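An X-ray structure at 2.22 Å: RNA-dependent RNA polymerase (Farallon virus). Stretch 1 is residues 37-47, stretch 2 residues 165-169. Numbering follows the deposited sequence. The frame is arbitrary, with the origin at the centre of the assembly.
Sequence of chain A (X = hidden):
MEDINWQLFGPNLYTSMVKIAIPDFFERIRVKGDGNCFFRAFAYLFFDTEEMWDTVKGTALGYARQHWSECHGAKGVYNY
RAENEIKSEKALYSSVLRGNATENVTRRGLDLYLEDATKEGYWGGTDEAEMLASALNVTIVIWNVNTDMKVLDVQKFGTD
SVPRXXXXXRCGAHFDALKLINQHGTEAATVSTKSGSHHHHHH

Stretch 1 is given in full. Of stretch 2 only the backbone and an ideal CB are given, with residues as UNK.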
ATOM      1  N   CYS A  37     -16.011   0.468 -10.503  1.00 18.95           N
ATOM      2  CA  CYS A  37     -16.739   0.206  -9.260  1.00 18.82           C
ATOM      3  C   CYS A  37     -16.272   1.101  -8.100  1.00 18.59           C
ATOM      4  O   CYS A  37     -17.113   1.493  -7.263  1.00 22.75           O
ATOM      5  CB  CYS A  37     -16.657  -1.283  -8.869  1.00 23.07           C
ATOM      6  SG  CYS A  37     -14.913  -1.975  -8.699  1.00 32.53           S
ATOM      7  N   PHE A  38     -14.969   1.446  -8.006  1.00 20.00           N
ATOM      8  CA  PHE A  38     -14.573   2.403  -6.967  1.00 20.03           C
ATOM      9  C   PHE A  38     -15.285   3.733  -7.166  1.00 24.58           C
ATOM     10  O   PHE A  38     -15.870   4.290  -6.225  1.00 18.41           O
ATOM     11  CB  PHE A  38     -13.058   2.663  -6.924  1.00 21.51           C
ATOM     12  CG  PHE A  38     -12.709   3.767  -5.941  1.00 25.98           C
ATOM     13  CD1 PHE A  38     -12.463   5.077  -6.365  1.00 33.24           C
ATOM     14  CD2 PHE A  38     -12.753   3.535  -4.573  1.00 27.77           C
ATOM     15  CE1 PHE A  38     -12.230   6.096  -5.443  1.00 30.58           C
ATOM     16  CE2 PHE A  38     -12.502   4.561  -3.647  1.00 29.37           C
ATOM     17  CZ  PHE A  38     -12.269   5.827  -4.093  1.00 31.87           C
ATOM     18  N   PHE A  39     -15.248   4.268  -8.389  1.00 18.93           N
ATOM     19  CA  PHE A  39     -15.943   5.535  -8.628  1.00 18.76           C
ATOM     20  C   PHE A  39     -17.429   5.394  -8.333  1.00 20.70           C
ATOM     21  O   PHE A  39     -18.043   6.316  -7.776  1.00 21.28           O
ATOM     22  CB  PHE A  39     -15.702   6.015 -10.076  1.00 16.69           C
ATOM     23  CG  PHE A  39     -14.242   6.217 -10.409  1.00 18.83           C
ATOM     24  CD1 PHE A  39     -13.428   7.000  -9.578  1.00 17.56           C
ATOM     25  CD2 PHE A  39     -13.667   5.595 -11.521  1.00 22.30           C
ATOM     26  CE1 PHE A  39     -12.052   7.199  -9.867  1.00 20.72           C
ATOM     27  CE2 PHE A  39     -12.300   5.771 -11.825  1.00 23.61           C
ATOM     28  CZ  PHE A  39     -11.484   6.590 -10.983  1.00 24.34           C
ATOM     29  N   ARG A  40     -18.026   4.231  -8.690  1.00 20.99           N
ATOM     30  CA  ARG A  40     -19.465   4.006  -8.461  1.00 18.95           C
ATOM     31  C   ARG A  40     -19.793   3.914  -6.975  1.00 25.37           C
ATOM     32  O   ARG A  40     -20.829   4.437  -6.510  1.00 17.96           O
ATOM     33  CB  ARG A  40     -19.927   2.715  -9.139  1.00 19.24           C
ATOM     34  CG  ARG A  40     -19.933   2.802 -10.663  1.00 23.20           C
ATOM     35  CD  ARG A  40     -20.271   1.421 -11.302  1.00 23.88           C
ATOM     36  NE  ARG A  40     -20.478   1.614 -12.728  1.00 25.59           N
ATOM     37  CZ  ARG A  40     -21.648   1.981 -13.230  1.00 27.56           C
ATOM     38  NH1 ARG A  40     -22.708   2.116 -12.412  1.00 28.51           N
ATOM     39  NH2 ARG A  40     -21.772   2.197 -14.528  1.00 29.77           N
ATOM     40  N   ALA A  41     -18.944   3.216  -6.220  1.00 22.25           N
ATOM     41  CA  ALA A  41     -19.136   3.145  -4.774  1.00 26.38           C
ATOM     42  C   ALA A  41     -19.069   4.541  -4.163  1.00 26.05           C
ATOM     43  O   ALA A  41     -19.973   4.963  -3.430  1.00 23.10           O
ATOM     44  CB  ALA A  41     -18.077   2.212  -4.152  1.00 17.79           C
ATOM     45  N   PHE A  42     -18.059   5.319  -4.531  1.00 21.63           N
ATOM     46  CA  PHE A  42     -17.988   6.644  -3.923  1.00 18.72           C
ATOM     47  C   PHE A  42     -19.146   7.503  -4.424  1.00 21.51           C
ATOM     48  O   PHE A  42     -19.815   8.174  -3.633  1.00 20.69           O
ATOM     49  CB  PHE A  42     -16.603   7.303  -4.182  1.00 17.95           C
ATOM     50  CG  PHE A  42     -16.438   8.605  -3.470  1.00 21.43           C
ATOM     51  CD1 PHE A  42     -16.119   8.641  -2.121  1.00 22.35           C
ATOM     52  CD2 PHE A  42     -16.672   9.797  -4.130  1.00 23.22           C
ATOM     53  CE1 PHE A  42     -15.997   9.863  -1.447  1.00 28.46           C
ATOM     54  CE2 PHE A  42     -16.570  11.037  -3.469  1.00 22.16           C
ATOM     55  CZ  PHE A  42     -16.222  11.065  -2.121  1.00 25.33           C
ATOM     56  N   ALA A  43     -19.467   7.439  -5.716  1.00 19.99           N
ATOM     57  CA  ALA A  43     -20.587   8.249  -6.180  1.00 18.28           C
ATOM     58  C   ALA A  43     -21.890   7.864  -5.451  1.00 21.43           C
ATOM     59  O   ALA A  43     -22.733   8.722  -5.141  1.00 25.76           O
ATOM     60  CB  ALA A  43     -20.723   8.106  -7.705  1.00 19.04           C
ATOM     61  N   TYR A  44     -22.073   6.587  -5.145  1.00 19.47           N
ATOM     62  CA  TYR A  44     -23.290   6.208  -4.441  1.00 17.25           C
ATOM     63  C   TYR A  44     -23.367   6.879  -3.074  1.00 22.41           C
ATOM     64  O   TYR A  44     -24.421   7.413  -2.696  1.00 20.87           O
ATOM     65  CB  TYR A  44     -23.393   4.694  -4.300  1.00 19.08           C
ATOM     66  CG  TYR A  44     -24.644   4.351  -3.536  1.00 21.06           C
ATOM     67  CD1 TYR A  44     -25.878   4.248  -4.180  1.00 25.20           C
ATOM     68  CD2 TYR A  44     -24.600   4.147  -2.170  1.00 20.53           C
ATOM     69  CE1 TYR A  44     -27.050   3.939  -3.469  1.00 25.51           C
ATOM     70  CE2 TYR A  44     -25.766   3.822  -1.449  1.00 27.07           C
ATOM     71  CZ  TYR A  44     -26.974   3.725  -2.102  1.00 30.17           C
ATOM     72  OH  TYR A  44     -28.099   3.382  -1.366  1.00 32.45           O
ATOM     73  N   LEU A  45     -22.254   6.882  -2.311  1.00 19.04           N
ATOM     74  CA  LEU A  45     -22.296   7.493  -0.980  1.00 24.20           C
ATOM     75  C   LEU A  45     -22.364   9.003  -1.072  1.00 30.12           C
ATOM     76  O   LEU A  45     -23.083   9.645  -0.304  1.00 28.32           O
ATOM     77  CB  LEU A  45     -21.066   7.124  -0.158  1.00 29.84           C
ATOM     78  CG  LEU A  45     -20.949   5.631   0.100  1.00 35.54           C
ATOM     79  CD1 LEU A  45     -19.659   5.280   0.847  1.00 29.54           C
ATOM     80  CD2 LEU A  45     -22.190   5.218   0.887  1.00 35.28           C
ATOM     81  N   PHE A  46     -21.608   9.587  -2.003  1.00 22.20           N
ATOM     82  CA  PHE A  46     -21.417  11.015  -1.974  1.00 21.38           C
ATOM     83  C   PHE A  46     -22.562  11.738  -2.677  1.00 27.22           C
ATOM     84  O   PHE A  46     -23.006  12.791  -2.202  1.00 26.83           O
ATOM     85  CB  PHE A  46     -20.073  11.363  -2.635  1.00 26.43           C
ATOM     86  CG  PHE A  46     -19.614  12.810  -2.370  1.00 26.17           C
ATOM     87  CD1 PHE A  46     -19.204  13.203  -1.097  1.00 23.28           C
ATOM     88  CD2 PHE A  46     -19.611  13.745  -3.387  1.00 28.72           C
ATOM     89  CE1 PHE A  46     -18.809  14.525  -0.838  1.00 28.89           C
ATOM     90  CE2 PHE A  46     -19.182  15.065  -3.152  1.00 31.38           C
ATOM     91  CZ  PHE A  46     -18.787  15.463  -1.870  1.00 24.40           C
ATOM     92  N   PHE A  47     -23.011  11.225  -3.838  1.00 29.19           N
ATOM     93  CA  PHE A  47     -24.075  11.855  -4.635  1.00 25.19           C
ATOM     94  C   PHE A  47     -25.379  11.043  -4.652  1.00 30.16           C
ATOM     95  O   PHE A  47     -26.284  11.365  -5.435  1.00 29.30           O
ATOM     96  CB  PHE A  47     -23.634  12.045  -6.101  1.00 23.48           C
ATOM     97  CG  PHE A  47     -22.460  12.995  -6.308  1.00 34.66           C
ATOM     98  CD1 PHE A  47     -22.545  14.342  -5.949  1.00 41.67           C
ATOM     99  CD2 PHE A  47     -21.285  12.546  -6.902  1.00 34.15           C
ATOM    100  CE1 PHE A  47     -21.464  15.230  -6.155  1.00 38.60           C
ATOM    101  CE2 PHE A  47     -20.209  13.424  -7.112  1.00 37.81           C
ATOM    102  CZ  PHE A  47     -20.308  14.775  -6.743  1.00 34.84           C
ATOM    103  N   UNK A 165     -17.191   9.534   7.935  1.00 28.38           N
ATOM    104  CA  UNK A 165     -16.427   9.277   6.729  1.00 24.13           C
ATOM    105  C   UNK A 165     -17.285   8.543   5.693  1.00 23.87           C
ATOM    106  O   UNK A 165     -18.385   8.068   5.975  1.00 27.59           O
ATOM    107  CB  UNK A 165     -15.172   8.466   7.058  1.00 24.13           C
ATOM    108  N   UNK A 166     -16.769   8.441   4.474  1.00 26.26           N
ATOM    109  CA  UNK A 166     -17.393   7.635   3.433  1.00 21.46           C
ATOM    110  C   UNK A 166     -16.682   6.301   3.457  1.00 22.43           C
ATOM    111  O   UNK A 166     -15.462   6.252   3.295  1.00 24.19           O
ATOM    112  CB  UNK A 166     -17.314   8.298   2.057  1.00 21.46           C
ATOM    113  N   UNK A 167     -17.423   5.232   3.714  1.00 18.75           N
ATOM    114  CA  UNK A 167     -16.830   3.924   3.990  1.00 21.19           C
ATOM    115  C   UNK A 167     -17.040   3.050   2.761  1.00 26.16           C
ATOM    116  O   UNK A 167     -18.180   2.909   2.266  1.00 22.38           O
ATOM    117  CB  UNK A 167     -17.439   3.281   5.237  1.00 21.19           C
ATOM    118  N   UNK A 168     -15.968   2.428   2.290  1.00 22.28           N
ATOM    119  CA  UNK A 168     -16.044   1.600   1.096  1.00 19.48           C
ATOM    120  C   UNK A 168     -15.428   0.265   1.442  1.00 23.33           C
ATOM    121  O   UNK A 168     -14.453   0.218   2.194  1.00 22.03           O
ATOM    122  CB  UNK A 168     -15.341   2.250  -0.098  1.00 19.48           C
ATOM    123  N   UNK A 169     -16.040  -0.835   0.978  1.00 24.66           N
ATOM    124  CA  UNK A 169     -15.486  -2.158   1.233  1.00 25.08           C
ATOM    125  C   UNK A 169     -14.832  -2.626  -0.053  1.00 27.88           C
ATOM    126  O   UNK A 169     -15.322  -2.346  -1.149  1.00 27.88           O
ATOM    127  CB  UNK A 169     -16.557  -3.142   1.707  1.00 25.08           C
TER

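The helix of stretch 1 packs on the strand of stretch 2, running roughly antiparallel to it, with axes 8.8 Å apart at closest and N-to-C directions at 149°. Register follows from this: the helix start faces the strand's later part, and Leu45 lies nearest position 166.

Position 165 has no atom of stretch 1 within 5.5 Å of its ideal CB. The helix sets no demand here, and many side chains would do. The deposited residue is Ala165, which makes no contact with the helix.

Position 166 has extended backbone angles, phi/psi -96/120, and its CB points toward the helix. The ideal CB is 4.0 Å from Leu45 CD1 and 4.1 Å from Phe42 CE1. What stretch 1 offers is carbon: the side chains of Leu45, Phe42 and Phe46. A leucine, a methionine or an aromatic residue would suit, and a ring could also meet the two phenyl groups. The residue is Phe166, with chi1 in the m well. Its ring presents a face to the edges of two helix rings. Phe42 approaches edge-to-face, centroids 5.6 Å apart and planes at 65°. Phe46 does so with an offset, at 5.4 Å and 70°, and Phe46 CD1 comes 3.5 Å from Phe166 CZ. Leu45 lies at the edge of the Phe166 ring, with its CB 3.7 Å from Phe166 CD1.

Position 167 points its CB away from the helix. Its backbone still touches: the carbonyl O of 167 is 3.1 Å from Leu45 CD1, a close contact with a methyl group. Stretch 1 does little to limit the side chain, so polar or apolar would do. It is Asn167, whose amide is hydrogen-bonded elsewhere in the structure.

Position 168 turns toward the helix again, as alternation along a strand predicts. Its ideal CB is 4.9 Å from Ala41 CB and 5.1 Å from Phe38 CE2. The small Ala41 side chain leaves room between strand and helix, and the surroundings are apolar. Isoleucine, leucine, valine or methionine would suit; the longer ones reach further in. The residue is Ile168, chi1 m and chi2 t. Its CD1 lies 3.8 Å from Phe38 CE2, 4.1 Å from Ala41 CB and 4.1 Å from Phe42 CB. Its CG1 is 4.1 Å from Leu45 CD1.

Position 169 points away, so the helix leaves the choice open. It is Val169, without contact to the helix.

Stretch 2 165-169: AFNIV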
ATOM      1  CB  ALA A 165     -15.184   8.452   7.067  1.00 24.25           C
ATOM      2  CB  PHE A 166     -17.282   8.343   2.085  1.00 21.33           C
ATOM      3  CG  PHE A 166     -18.001   9.667   2.073  1.00 26.20           C
ATOM      4  CD1 PHE A 166     -19.369   9.709   1.856  1.00 25.17           C
ATOM      5  CD2 PHE A 166     -17.340  10.830   2.435  1.00 22.17           C
ATOM      6  CE1 PHE A 166     -20.075  10.902   1.909  1.00 30.60           C
ATOM      7  CE2 PHE A 166     -18.007  12.039   2.473  1.00 21.86           C
ATOM      8  CZ  PHE A 166     -19.379  12.096   2.208  1.00 31.42           C
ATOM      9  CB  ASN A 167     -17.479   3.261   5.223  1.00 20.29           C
ATOM     10  CG  ASN A 167     -17.048   3.895   6.523  1.00 30.47           C
ATOM     11  OD1 ASN A 167     -15.981   3.570   7.071  1.00 24.69           O
ATOM     12  ND2 ASN A 167     -17.850   4.842   7.011  1.00 22.04           N
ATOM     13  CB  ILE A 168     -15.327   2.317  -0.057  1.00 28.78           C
ATOM     14  CG1 ILE A 168     -16.111   3.614  -0.370  1.00 25.20           C
ATOM     15  CG2 ILE A 168     -15.121   1.407  -1.269  1.00 27.93           C
ATOM     16  CD1 ILE A 168     -15.707   4.274  -1.595  1.00 30.78           C
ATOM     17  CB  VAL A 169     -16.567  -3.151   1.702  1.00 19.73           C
ATOM     18  CG1 VAL A 169     -17.678  -3.295   0.647  1.00 20.40           C
ATOM     19  CG2 VAL A 169     -15.982  -4.524   1.986  1.00 18.67           C
TER
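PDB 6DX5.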